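Local coordinates for adenosine monophosphate-protein transferase vopS (Vibrio parahaemolyticus, PDB 3LET), which transfers AMP from ATP to a threonine of host Rho GTPases, blocking their downstream signalling and so actin assembly in infected cells, at residues T20-S23 with V24-G27; N35-T38 with P39-L43; L155-D158 with A159-A163; S180-K183 with G184-E188; K246-I249 with E250-K254. All coordinates share one frame; numbering follows the deposited sequence.

Interactions 1 and 2 sit together in the N-terminal part of the chain, their centres 9 Å apart, and they touch: V24 CG1 lies 3.4 Å from L36 O, and S23 O meets V42 CG2. Both are helix N-termini, of 23-30 and 39-45. Interactions 3 and 4 lie on the other side of the chain's centre, 16 Å apart between centres, and flank helix 168-179. Interaction 5, inside the Fic domain, is about 34 Å from interaction 1 and about 31 Å from interaction 4, centre to centre. The probable ATP-site residues come closest as side chains about 8 Å away: R286 from L155, and L49 from L36.

Interaction 1. Residues T20-S23 with V24-G27; sequences TSSS and VEHG
S22 and E25 meet at the start of helix 23-30, where S22 is the N-cap residue. The hydroxyl does two jobs. S22 OG accepts from V24 N at 3.2 Å, the capping bond, with an N-H...O angle of 143°, and it donates a hydrogen bond to E25 OE1 at 2.7 Å. That second bond reaches the carboxylate on its syn side but 29° out of its plane. E25 can turn back to the cap because its chain is bent at CB-CG (chi2 81°). S21 OG adds a weak bond to the same OE1, so one carboxylate oxygen draws two serine hydroxyls around the turn.

The backbone carries the first helical bonds. H26 N donates to S22 O almost straight, in the carbonyl plane, and G27 N donates to S23 O at 2.8 Å.

Packing contacts come from T20, whose methyl and CB slide past E25 CB in the opposite sense, CB to CB at 3.8 Å. Its side chain crosses that of H26 at about a right angle, and its hydroxyl is bonded to R17 O.

Two further polar ends are tied to helix 58-75: S23 OG bonds to E71, and the H26 ring bonds through NE2 to E60, and ND1 takes a weak bond from R67 NH1. P39, which opens helix 39-45, packs on S23 and V24. V24 CB lies 3.6 Å from S22 OG.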
loop_
_atom_site.group_PDB
_atom_site.type_symbol
_atom_site.label_atom_id
_atom_site.label_comp_id
_atom_site.label_asym_id
_atom_site.label_seq_id
_atom_site.Cartn_x
_atom_site.Cartn_y
_atom_site.Cartn_z
ATOM N N THR A 20 -0.684 -17.309 -23.225
ATOM C CA THR A 20 0.322 -18.235 -22.708
ATOM C C THR A 20 0.517 -17.971 -21.222
ATOM O O THR A 20 0.095 -16.939 -20.701
ATOM C CB THR A 20 1.687 -18.071 -23.413
ATOM O OG1 THR A 20 2.153 -16.727 -23.245
ATOM C CG2 THR A 20 1.574 -18.398 -24.907
ATOM N N SER A 21 1.169 -18.885 -20.527
ATOM C CA SER A 21 1.269 -18.740 -19.084
ATOM C C SER A 21 2.379 -17.760 -18.686
ATOM O O SER A 21 2.352 -17.224 -17.587
ATOM C CB SER A 21 1.470 -20.102 -18.416
ATOM O OG SER A 21 2.503 -20.838 -19.049
ATOM N N SER A 22 3.338 -17.511 -19.575
ATOM C CA SER A 22 4.413 -16.568 -19.256
ATOM C C SER A 22 5.071 -16.021 -20.513
ATOM O O SER A 22 4.763 -16.455 -21.637
ATOM C CB SER A 22 5.479 -17.251 -18.405
ATOM O OG SER A 22 6.331 -18.050 -19.202
ATOM N N SER A 23 6.015 -15.104 -20.322
ATOM C CA SER A 23 6.697 -14.484 -21.448
ATOM C C SER A 23 7.539 -15.497 -22.212
ATOM O O SER A 23 7.826 -15.302 -23.388
ATOM C CB SER A 23 7.598 -13.347 -20.956
ATOM O OG SER A 23 8.716 -13.852 -20.223
ATOM N N VAL A 24 7.949 -16.571 -21.547
ATOM C CA VAL A 24 8.806 -17.553 -22.198
ATOM C C VAL A 24 8.054 -18.241 -23.343
ATOM O O VAL A 24 8.531 -18.270 -24.475
ATOM C CB VAL A 24 9.316 -18.590 -21.181
ATOM C CG1 VAL A 24 10.005 -19.754 -21.893
ATOM C CG2 VAL A 24 10.250 -17.902 -20.140
ATOM N N GLU A 25 6.867 -18.770 -23.061
ATOM C CA GLU A 25 6.084 -19.415 -24.119
ATOM C C GLU A 25 5.654 -18.407 -25.178
ATOM O O GLU A 25 5.659 -18.715 -26.368
ATOM C CB GLU A 25 4.839 -20.105 -23.546
ATOM C CG GLU A 25 5.136 -21.305 -22.661
ATOM C CD GLU A 25 5.509 -20.920 -21.235
ATOM O OE1 GLU A 25 5.103 -19.830 -20.778
ATOM O OE2 GLU A 25 6.198 -21.722 -20.563
ATOM N N HIS A 26 5.262 -17.210 -24.747
ATOM C CA HIS A 26 4.913 -16.126 -25.680
ATOM C C HIS A 26 6.062 -15.805 -26.648
ATOM O O HIS A 26 5.869 -15.732 -27.862
ATOM C CB HIS A 26 4.528 -14.867 -24.889
ATOM C CG HIS A 26 4.002 -13.749 -25.733
ATOM N ND1 HIS A 26 3.175 -12.767 -25.228
ATOM C CD2 HIS A 26 4.180 -13.451 -27.041
ATOM C CE1 HIS A 26 2.868 -11.910 -26.187
ATOM N NE2 HIS A 26 3.463 -12.305 -27.300
ATOM N N GLY A 27 7.258 -15.591 -26.109
ATOM C CA GLY A 27 8.434 -15.348 -26.921
ATOM C C GLY A 27 8.730 -16.539 -27.819
ATOM O O GLY A 27 8.999 -16.368 -29.007
#

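Interaction 2. Residues N35-T38 with P39-L43; sequences NLKT and PSDVL
T38 and D41 make a capping box at the start of helix 39-45. On the threonine side, D41 N donates to T38 OG1 at 3.0 Å with an N-H...O angle of 162°. Chi1 of 73° sets that hydroxyl between the backbone N and the carbonyl carbon, over the first turn. On the aspartate side, D41 OD2 reaches back past the cap. It takes K37 N at 3.1 Å through its anti lone pair, and T38 N at 3.3 Å in a weak, bent bond.

The backbone follows with V42 N donating to T38 O at 3.1 Å.

Apolar contacts are few. L36 lays CD2 against the D41 carbonyl, 3.7 Å from its O, and CD1 comes within 4.4 Å of V42 CG2. P39 starts the helix, its ring facing S23 and V24 of helix 23-30 and E71 and V72 of helix 58-75. L36 O is held by Q28, which ties the loop to helix 23-30.

Chemically, one carboxylate gathers two consecutive backbone N-H groups that precede the helix, while the threonine hydroxyl satisfies one in its first turn. A negative charge here would probably also suit the positive end of the helix dipole.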
loop_
_atom_site.group_PDB
_atom_site.type_symbol
_atom_site.label_atom_id
_atom_site.label_comp_id
_atom_site.label_asym_id
_atom_site.label_seq_id
_atom_site.Cartn_x
_atom_site.Cartn_y
_atom_site.Cartn_z
ATOM N N ASN A 35 14.137 -22.695 -28.036
ATOM C CA ASN A 35 15.288 -22.660 -27.142
ATOM C C ASN A 35 15.247 -21.500 -26.159
ATOM O O ASN A 35 16.156 -21.334 -25.348
ATOM C CB ASN A 35 16.570 -22.586 -27.954
ATOM C CG ASN A 35 17.058 -23.949 -28.368
ATOM O OD1 ASN A 35 17.526 -24.726 -27.534
ATOM N ND2 ASN A 35 16.941 -24.258 -29.654
ATOM N N LEU A 36 14.212 -20.678 -26.259
ATOM C CA LEU A 36 14.007 -19.607 -25.305
ATOM C C LEU A 36 13.396 -20.258 -24.071
ATOM O O LEU A 36 12.314 -20.808 -24.145
ATOM C CB LEU A 36 13.056 -18.557 -25.889
ATOM C CG LEU A 36 13.525 -17.814 -27.146
ATOM C CD1 LEU A 36 12.463 -16.801 -27.592
ATOM C CD2 LEU A 36 14.883 -17.118 -26.939
ATOM N N LYS A 37 14.091 -20.207 -22.943
ATOM C CA LYS A 37 13.663 -20.955 -21.759
ATOM C C LYS A 37 13.410 -20.046 -20.559
ATOM O O LYS A 37 12.735 -20.429 -19.595
ATOM C CB LYS A 37 14.720 -21.998 -21.396
ATOM C CG LYS A 37 15.041 -22.971 -22.519
ATOM C CD LYS A 37 13.790 -23.666 -23.033
ATOM C CE LYS A 37 14.123 -24.683 -24.111
ATOM N NZ LYS A 37 12.937 -25.497 -24.496
ATOM N N THR A 38 13.957 -18.841 -20.600
ATOM C CA THR A 38 13.796 -17.940 -19.468
ATOM C C THR A 38 13.382 -16.579 -19.976
ATOM O O THR A 38 13.549 -16.283 -21.152
ATOM C CB THR A 38 15.112 -17.794 -18.680
ATOM O OG1 THR A 38 16.026 -16.994 -19.428
ATOM C CG2 THR A 38 15.756 -19.155 -18.412
ATOM N N PRO A 39 12.848 -15.737 -19.085
ATOM C CA PRO A 39 12.471 -14.373 -19.467
ATOM C C PRO A 39 13.702 -13.561 -19.874
ATOM O O PRO A 39 13.583 -12.667 -20.718
ATOM C CB PRO A 39 11.823 -13.801 -18.183
ATOM C CG PRO A 39 11.487 -14.966 -17.346
ATOM C CD PRO A 39 12.425 -16.085 -17.712
ATOM N N SER A 40 14.862 -13.840 -19.268
ATOM C CA SER A 40 16.097 -13.194 -19.740
ATOM C C SER A 40 16.390 -13.573 -21.187
ATOM O O SER A 40 16.774 -12.719 -21.984
ATOM C CB SER A 40 17.287 -13.551 -18.851
ATOM O OG SER A 40 17.065 -13.045 -17.537
ATOM N N ASP A 41 16.224 -14.850 -21.529
ATOM C CA ASP A 41 16.436 -15.309 -22.920
ATOM C C ASP A 41 15.521 -14.553 -23.881
ATOM O O ASP A 41 15.931 -14.201 -24.991
ATOM C CB ASP A 41 16.139 -16.803 -23.084
ATOM C CG ASP A 41 17.156 -17.704 -22.400
ATOM O OD1 ASP A 41 18.244 -17.228 -21.999
ATOM O OD2 ASP A 41 16.847 -18.909 -22.268
ATOM N N VAL A 42 14.263 -14.350 -23.472
ATOM C CA VAL A 42 13.311 -13.593 -24.289
ATOM C C VAL A 42 13.784 -12.154 -24.500
ATOM O O VAL A 42 13.816 -11.666 -25.636
ATOM C CB VAL A 42 11.897 -13.611 -23.678
ATOM C CG1 VAL A 42 10.955 -12.617 -24.401
ATOM C CG2 VAL A 42 11.340 -15.031 -23.724
ATOM N N LEU A 43 14.202 -11.481 -23.430
ATOM C CA LEU A 43 14.688 -10.106 -23.585
ATOM C C LEU A 43 15.931 -10.059 -24.454
ATOM O O LEU A 43 16.073 -9.163 -25.274
ATOM C CB LEU A 43 14.986 -9.464 -22.213
ATOM C CG LEU A 43 13.689 -9.209 -21.448
ATOM C CD1 LEU A 43 14.013 -8.970 -19.964
ATOM C CD2 LEU A 43 12.918 -8.028 -22.048
#

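Interaction 3. Residues L155-D158 with A159-A163; sequences LPED and AFNKA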
loop_
_atom_site.group_PDB
_atom_site.type_symbol
_atom_site.label_atom_id
_atom_site.label_comp_id
_atom_site.label_asym_id
_atom_site.label_seq_id
_atom_site.Cartn_x
_atom_site.Cartn_y
_atom_site.Cartn_z
ATOM N N LEU A 155 -6.538 14.326 25.176
ATOM C CA LEU A 155 -6.939 15.651 24.734
ATOM C C LEU A 155 -7.977 16.211 25.688
ATOM O O LEU A 155 -8.909 15.503 26.050
ATOM C CB LEU A 155 -7.620 15.554 23.382
ATOM C CG LEU A 155 -6.961 15.887 22.065
ATOM C CD1 LEU A 155 -8.074 16.120 21.067
ATOM C CD2 LEU A 155 -6.045 17.090 22.152
ATOM N N PRO A 156 -7.855 17.495 26.051
ATOM C CA PRO A 156 -8.914 18.130 26.842
ATOM C C PRO A 156 -10.240 18.063 26.086
ATOM O O PRO A 156 -10.209 18.302 24.869
ATOM C CB PRO A 156 -8.449 19.589 26.956
ATOM C CG PRO A 156 -6.988 19.573 26.604
ATOM C CD PRO A 156 -6.819 18.455 25.635
ATOM N N GLU A 157 -11.344 17.744 26.767
ATOM C CA GLU A 157 -12.659 17.655 26.131
ATOM C C GLU A 157 -12.943 18.886 25.300
ATOM O O GLU A 157 -13.513 18.776 24.230
ATOM C CB GLU A 157 -13.802 17.573 27.154
ATOM C CG GLU A 157 -14.209 16.205 27.678
ATOM C CD GLU A 157 -14.173 15.084 26.656
ATOM O OE1 GLU A 157 -15.151 14.868 25.907
ATOM O OE2 GLU A 157 -13.160 14.388 26.632
ATOM N N ASP A 158 -12.566 20.062 25.801
ATOM C CA ASP A 158 -13.017 21.321 25.198
ATOM C C ASP A 158 -12.373 21.595 23.850
ATOM O O ASP A 158 -12.860 22.424 23.076
ATOM C CB ASP A 158 -12.738 22.494 26.139
ATOM C CG ASP A 158 -13.830 22.689 27.166
ATOM O OD1 ASP A 158 -14.841 21.956 27.106
ATOM O OD2 ASP A 158 -13.680 23.578 28.031
ATOM N N ALA A 159 -11.260 20.921 23.587
ATOM C CA ALA A 159 -10.581 21.042 22.303
ATOM C C ALA A 159 -11.446 20.508 21.145
ATOM O O ALA A 159 -11.370 21.010 20.022
ATOM C CB ALA A 159 -9.256 20.307 22.354
ATOM N N PHE A 160 -12.270 19.495 21.414
ATOM C CA PHE A 160 -13.060 18.853 20.351
ATOM C C PHE A 160 -14.538 18.670 20.695
ATOM O O PHE A 160 -15.362 18.437 19.819
ATOM C CB PHE A 160 -12.447 17.485 20.004
ATOM C CG PHE A 160 -12.581 16.470 21.108
ATOM C CD1 PHE A 160 -13.660 15.571 21.127
ATOM C CD2 PHE A 160 -11.654 16.412 22.126
ATOM C CE1 PHE A 160 -13.786 14.622 22.153
ATOM C CE2 PHE A 160 -11.773 15.473 23.167
ATOM C CZ PHE A 160 -12.842 14.581 23.178
ATOM N N ASN A 161 -14.885 18.794 21.965
ATOM C CA ASN A 161 -16.254 18.503 22.399
ATOM C C ASN A 161 -16.784 19.673 23.195
ATOM O O ASN A 161 -16.962 19.588 24.414
ATOM C CB ASN A 161 -16.269 17.231 23.237
ATOM C CG ASN A 161 -17.651 16.869 23.749
ATOM O OD1 ASN A 161 -18.678 17.359 23.252
ATOM N ND2 ASN A 161 -17.687 16.023 24.769
ATOM N N LYS A 162 -17.002 20.779 22.499
ATOM C CA LYS A 162 -17.460 21.984 23.161
ATOM C C LYS A 162 -18.858 21.735 23.708
ATOM O O LYS A 162 -19.147 22.066 24.858
ATOM C CB LYS A 162 -17.457 23.166 22.195
ATOM C CG LYS A 162 -17.866 24.479 22.845
ATOM C CD LYS A 162 -17.791 25.641 21.867
ATOM C CE LYS A 162 -18.633 25.380 20.629
ATOM N NZ LYS A 162 -18.589 26.518 19.676
ATOM N N ALA A 163 -19.711 21.129 22.885
ATOM C CA ALA A 163 -21.083 20.810 23.296
ATOM C C ALA A 163 -21.139 20.000 24.593
ATOM O O ALA A 163 -22.150 19.992 25.274
ATOM C CB ALA A 163 -21.816 20.071 22.187
#
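A159 is joined to P156 through its backbone: A159 N donates to P156 O at 3.1 Å, from well above the carbonyl plane. Its methyl lies 3.4 Å from the same oxygen.

F160 comes next, its CG set between the backbone N and the carbonyl carbon (chi1 68°), which brings the ring back to E157 and L155. One face then lies over E157 O, offset toward the rim, and CD2 touches L155 CD1 at 3.7 Å. The E157 side chain crosses that of F160 obliquely; its carboxylate comes to the CZ end of the ring, the two planes 80° apart, with E157 OE2 3.5 Å from F160 CZ. The ring also packs edge-to-face with W175 of helix 168-179, and P301 touches it.

This is the short, weakly bonded helix 157-160, a single turn in which E157 O accepts from two successive donors. F160 N comes from above the carbonyl plane, and N161 N at 2.6 Å nearly along the C=O direction.

N161 closes the contact by its side chain, which runs alongside that of E157. ND2 donates to E157 OE1 at 3.0 Å, almost perfectly straight and in the amide plane, meeting the anti lone pair of OE1; it also bonds to V165 O. The other carboxylate oxygen, OE2, forms a salt bridge with R171.

Interaction 4. Residues S180-K183 with G184-E188; sequences SNSK and GNDAE
S182 and D186 face each other across the start of helix 184-199, just after a Schellman motif has closed helix 168-179. In that motif N181 takes positive phi, and the chain turns through S182 and K183 into the next helix.

S182 is buried and reaches forward. Its OG stands opposite the backbone N (chi1 173°), which directs the hydroxyl to the D186 carboxylate. S182 OG donates to D186 OD2 at 2.8 Å, although the bond is weak. The same hydroxyl sits 3.6 Å from A187 CB, so the serine touches both D186 and A187.

K183 contributes mainly backbone. A187 N donates to K183 O at 3.1 Å, approaching from 67° above the carbonyl plane, far from a lone pair. The long side chain turns the other way, and K183 NZ donates to N181 OD1 at 3.2 Å, a bond that ties the lysine back to the residue just past helix 168-179.

G184, the residue after it, has positive phi, which by itself favours glycine.

D186 is the hub of the polar network. OD2 takes the S182 hydroxyl, forms a salt bridge with R283 and accepts a hydrogen bond from a water, which in turn accepts from K183 N. That water closes a bridge between the two segments: its oxygen is 2.7 Å from D186 OD2 and 3.0 Å from K183 N.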
loop_
_atom_site.group_PDB
_atom_site.type_symbol
_atom_site.label_atom_id
_atom_site.label_comp_id
_atom_site.label_asym_id
_atom_site.label_seq_id
_atom_site.Cartn_x
_atom_site.Cartn_y
_atom_site.Cartn_z
ATOM N N SER A 180 -10.476 16.434 11.418
ATOM C CA SER A 180 -10.569 16.568 9.957
ATOM C C SER A 180 -11.124 17.933 9.561
ATOM O O SER A 180 -11.329 18.195 8.363
ATOM C CB SER A 180 -11.517 15.505 9.359
ATOM O OG SER A 180 -11.416 14.256 10.019
ATOM N N ASN A 181 -11.395 18.792 10.542
ATOM C CA ASN A 181 -12.049 20.079 10.255
ATOM C C ASN A 181 -13.281 19.859 9.352
ATOM O O ASN A 181 -13.504 20.584 8.377
ATOM C CB ASN A 181 -11.050 21.032 9.572
ATOM C CG ASN A 181 -11.566 22.460 9.460
ATOM O OD1 ASN A 181 -12.332 22.928 10.311
ATOM N ND2 ASN A 181 -11.106 23.182 8.419
ATOM N N SER A 182 -14.050 18.821 9.665
ATOM C CA SER A 182 -15.157 18.401 8.837
ATOM C C SER A 182 -16.452 19.145 9.187
ATOM O O SER A 182 -16.702 19.455 10.344
ATOM C CB SER A 182 -15.353 16.896 8.996
ATOM O OG SER A 182 -16.520 16.460 8.344
ATOM N N LYS A 183 -17.258 19.409 8.171
ATOM C CA LYS A 183 -18.422 20.282 8.303
ATOM C C LYS A 183 -19.628 19.693 7.639
ATOM O O LYS A 183 -19.531 18.816 6.770
ATOM C CB LYS A 183 -18.151 21.655 7.655
ATOM C CG LYS A 183 -16.864 22.302 8.090
ATOM C CD LYS A 183 -16.945 22.862 9.500
ATOM C CE LYS A 183 -15.651 23.592 9.839
ATOM N NZ LYS A 183 -15.290 23.544 11.281
ATOM N N GLY A 184 -20.787 20.183 8.059
ATOM C CA GLY A 184 -22.028 19.917 7.367
ATOM C C GLY A 184 -22.214 18.465 7.045
ATOM O O GLY A 184 -22.040 17.578 7.881
ATOM N N ASN A 185 -22.561 18.211 5.804
ATOM C CA ASN A 185 -22.871 16.864 5.364
ATOM C C ASN A 185 -21.711 15.862 5.544
ATOM O O ASN A 185 -21.923 14.689 5.853
ATOM C CB ASN A 185 -23.319 16.949 3.905
ATOM C CG ASN A 185 -23.265 15.628 3.210
ATOM O OD1 ASN A 185 -22.398 15.397 2.368
ATOM N ND2 ASN A 185 -24.179 14.734 3.565
ATOM N N ASP A 186 -20.486 16.334 5.354
ATOM C CA ASP A 186 -19.278 15.513 5.530
ATOM C C ASP A 186 -19.191 15.050 6.993
ATOM O O ASP A 186 -18.911 13.879 7.295
ATOM C CB ASP A 186 -18.068 16.377 5.139
ATOM C CG ASP A 186 -16.725 15.668 5.305
ATOM O OD1 ASP A 186 -16.634 14.456 5.035
ATOM O OD2 ASP A 186 -15.737 16.359 5.656
ATOM N N ALA A 187 -19.460 15.962 7.917
ATOM C CA ALA A 187 -19.398 15.603 9.340
ATOM C C ALA A 187 -20.504 14.619 9.700
ATOM O O ALA A 187 -20.306 13.712 10.501
ATOM C CB ALA A 187 -19.510 16.870 10.219
ATOM N N GLU A 188 -21.696 14.813 9.139
ATOM C CA GLU A 188 -22.771 13.869 9.361
ATOM C C GLU A 188 -22.427 12.464 8.863
ATOM O O GLU A 188 -22.818 11.462 9.470
ATOM C CB GLU A 188 -24.055 14.339 8.650
ATOM C CG GLU A 188 -24.650 15.587 9.224
ATOM C CD GLU A 188 -25.998 15.887 8.614
ATOM O OE1 GLU A 188 -26.176 15.599 7.408
ATOM O OE2 GLU A 188 -26.878 16.397 9.338
HETATM O O HOH W 1 -16.033 19.063 5.435
#

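Interaction 5. Residues K246-I249 with E250-K254; sequences KQHI and EGFLK
H248 and L253 form the tight side of this contact, five residues apart on helix 238-255. L253 stands over one face of the imidazole, a CH-pi contact with CG 4.2 Å from the ring centroid, and its CD1 reaches to 3.7 Å from H248 NE2. F252 meets the same ring rim to rim: the planes are only 12° apart, but neither ring covers the other, the closest atoms being H248 CE1 and F252 CD2 at 3.7 Å. I249 CG2 comes only to 4.4 Å from L253 CD1, a looser apolar contact.

The backbone widens here into a pi-type turn. F252 N donates to Q247 O and L253 N to H248 O, both at 2.9 Å and nearly in line with the carbonyl, while the G251 N bond to Q247 O is weak. The buried I249 O is left without a partner in the model.

The other side is polar and more open. K246, an extended chain until its last bend (chi4 70°), puts NZ 2.8 Å from E250 OE1 in a salt bridge that uses the syn lone pair. A water donates to E250 OE2 and weakly accepts from the same lysine. K254 NZ bonds back to E250 O.

Among its neighbours, the helix turns I249 and L253 onto L267 of helix 260-274, sets H248 against I138 of helix 113-139, and binds E250 OE2 to M207 N at the start of helix 207-217.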
loop_
_atom_site.group_PDB
_atom_site.type_symbol
_atom_site.label_atom_id
_atom_site.label_comp_id
_atom_site.label_asym_id
_atom_site.label_seq_id
_atom_site.Cartn_x
_atom_site.Cartn_y
_atom_site.Cartn_z
ATOM N N LYS A 246 -2.002 -3.918 4.531
ATOM C CA LYS A 246 -2.726 -5.167 4.391
ATOM C C LYS A 246 -2.015 -6.255 5.182
ATOM O O LYS A 246 -2.653 -7.036 5.904
ATOM C CB LYS A 246 -2.823 -5.535 2.904
ATOM C CG LYS A 246 -3.420 -6.927 2.623
ATOM C CD LYS A 246 -3.487 -7.143 1.120
ATOM C CE LYS A 246 -3.626 -8.641 0.779
ATOM N NZ LYS A 246 -4.957 -9.139 1.162
ATOM N N GLN A 247 -0.687 -6.322 5.067
ATOM C CA GLN A 247 0.055 -7.393 5.753
ATOM C C GLN A 247 0.062 -7.098 7.245
ATOM O O GLN A 247 0.115 -8.008 8.075
ATOM C CB GLN A 247 1.517 -7.446 5.236
ATOM C CG GLN A 247 2.483 -8.250 6.105
ATOM C CD GLN A 247 2.065 -9.703 6.297
ATOM O OE1 GLN A 247 1.434 -10.307 5.419
ATOM N NE2 GLN A 247 2.424 -10.272 7.452
ATOM N N HIS A 248 -0.019 -5.823 7.584
ATOM C CA HIS A 248 -0.030 -5.428 9.011
ATOM C C HIS A 248 -1.269 -5.986 9.689
ATOM O O HIS A 248 -1.193 -6.559 10.783
ATOM C CB HIS A 248 -0.013 -3.913 9.125
ATOM C CG HIS A 248 0.133 -3.417 10.536
ATOM N ND1 HIS A 248 1.183 -3.792 11.342
ATOM C CD2 HIS A 248 -0.656 -2.608 11.287
ATOM C CE1 HIS A 248 1.051 -3.214 12.528
ATOM N NE2 HIS A 248 -0.051 -2.493 12.521
ATOM N N ILE A 249 -2.419 -5.835 9.035
ATOM C CA ILE A 249 -3.661 -6.153 9.719
ATOM C C ILE A 249 -4.068 -7.607 9.543
ATOM O O ILE A 249 -4.699 -8.184 10.421
ATOM C CB ILE A 249 -4.810 -5.222 9.295
ATOM C CG1 ILE A 249 -5.157 -5.382 7.794
ATOM C CG2 ILE A 249 -4.408 -3.753 9.619
ATOM C CD1 ILE A 249 -6.157 -4.306 7.286
ATOM N N GLU A 250 -3.755 -8.177 8.390
ATOM C CA GLU A 250 -4.147 -9.556 8.101
ATOM C C GLU A 250 -3.091 -10.564 8.552
ATOM O O GLU A 250 -3.397 -11.757 8.696
ATOM C CB GLU A 250 -4.418 -9.740 6.603
ATOM C CG GLU A 250 -5.585 -8.882 6.084
ATOM C CD GLU A 250 -5.753 -8.961 4.573
ATOM O OE1 GLU A 250 -4.958 -9.654 3.875
ATOM O OE2 GLU A 250 -6.685 -8.298 4.059
ATOM N N GLY A 251 -1.881 -10.070 8.799
ATOM C CA GLY A 251 -0.723 -10.910 9.127
ATOM C C GLY A 251 -0.140 -10.557 10.486
ATOM O O GLY A 251 -0.384 -11.268 11.454
ATOM N N PHE A 252 0.556 -9.429 10.586
ATOM C CA PHE A 252 1.275 -9.098 11.822
ATOM C C PHE A 252 0.357 -9.064 13.073
ATOM O O PHE A 252 0.678 -9.656 14.099
ATOM C CB PHE A 252 1.990 -7.760 11.710
ATOM C CG PHE A 252 2.793 -7.409 12.939
ATOM C CD1 PHE A 252 4.008 -8.036 13.183
ATOM C CD2 PHE A 252 2.335 -6.466 13.834
ATOM C CE1 PHE A 252 4.758 -7.725 14.310
ATOM C CE2 PHE A 252 3.081 -6.147 14.981
ATOM C CZ PHE A 252 4.289 -6.774 15.208
ATOM N N LEU A 253 -0.777 -8.380 12.989
ATOM C CA LEU A 253 -1.651 -8.229 14.165
ATOM C C LEU A 253 -2.414 -9.511 14.504
ATOM O O LEU A 253 -3.042 -9.599 15.553
ATOM C CB LEU A 253 -2.622 -7.061 13.987
ATOM C CG LEU A 253 -1.929 -5.698 13.968
ATOM C CD1 LEU A 253 -2.906 -4.556 13.670
ATOM C CD2 LEU A 253 -1.199 -5.455 15.319
ATOM N N LYS A 254 -2.350 -10.499 13.615
ATOM C CA LYS A 254 -2.873 -11.841 13.889
ATOM C C LYS A 254 -1.807 -12.776 14.510
ATOM O O LYS A 254 -2.103 -13.547 15.419
ATOM C CB LYS A 254 -3.420 -12.455 12.591
ATOM C CG LYS A 254 -4.534 -11.646 11.917
ATOM C CD LYS A 254 -5.909 -12.327 12.033
ATOM C CE LYS A 254 -6.763 -12.200 10.738
ATOM N NZ LYS A 254 -6.071 -12.695 9.458
HETATM O O HOH W 2 -8.039 -8.115 1.791
#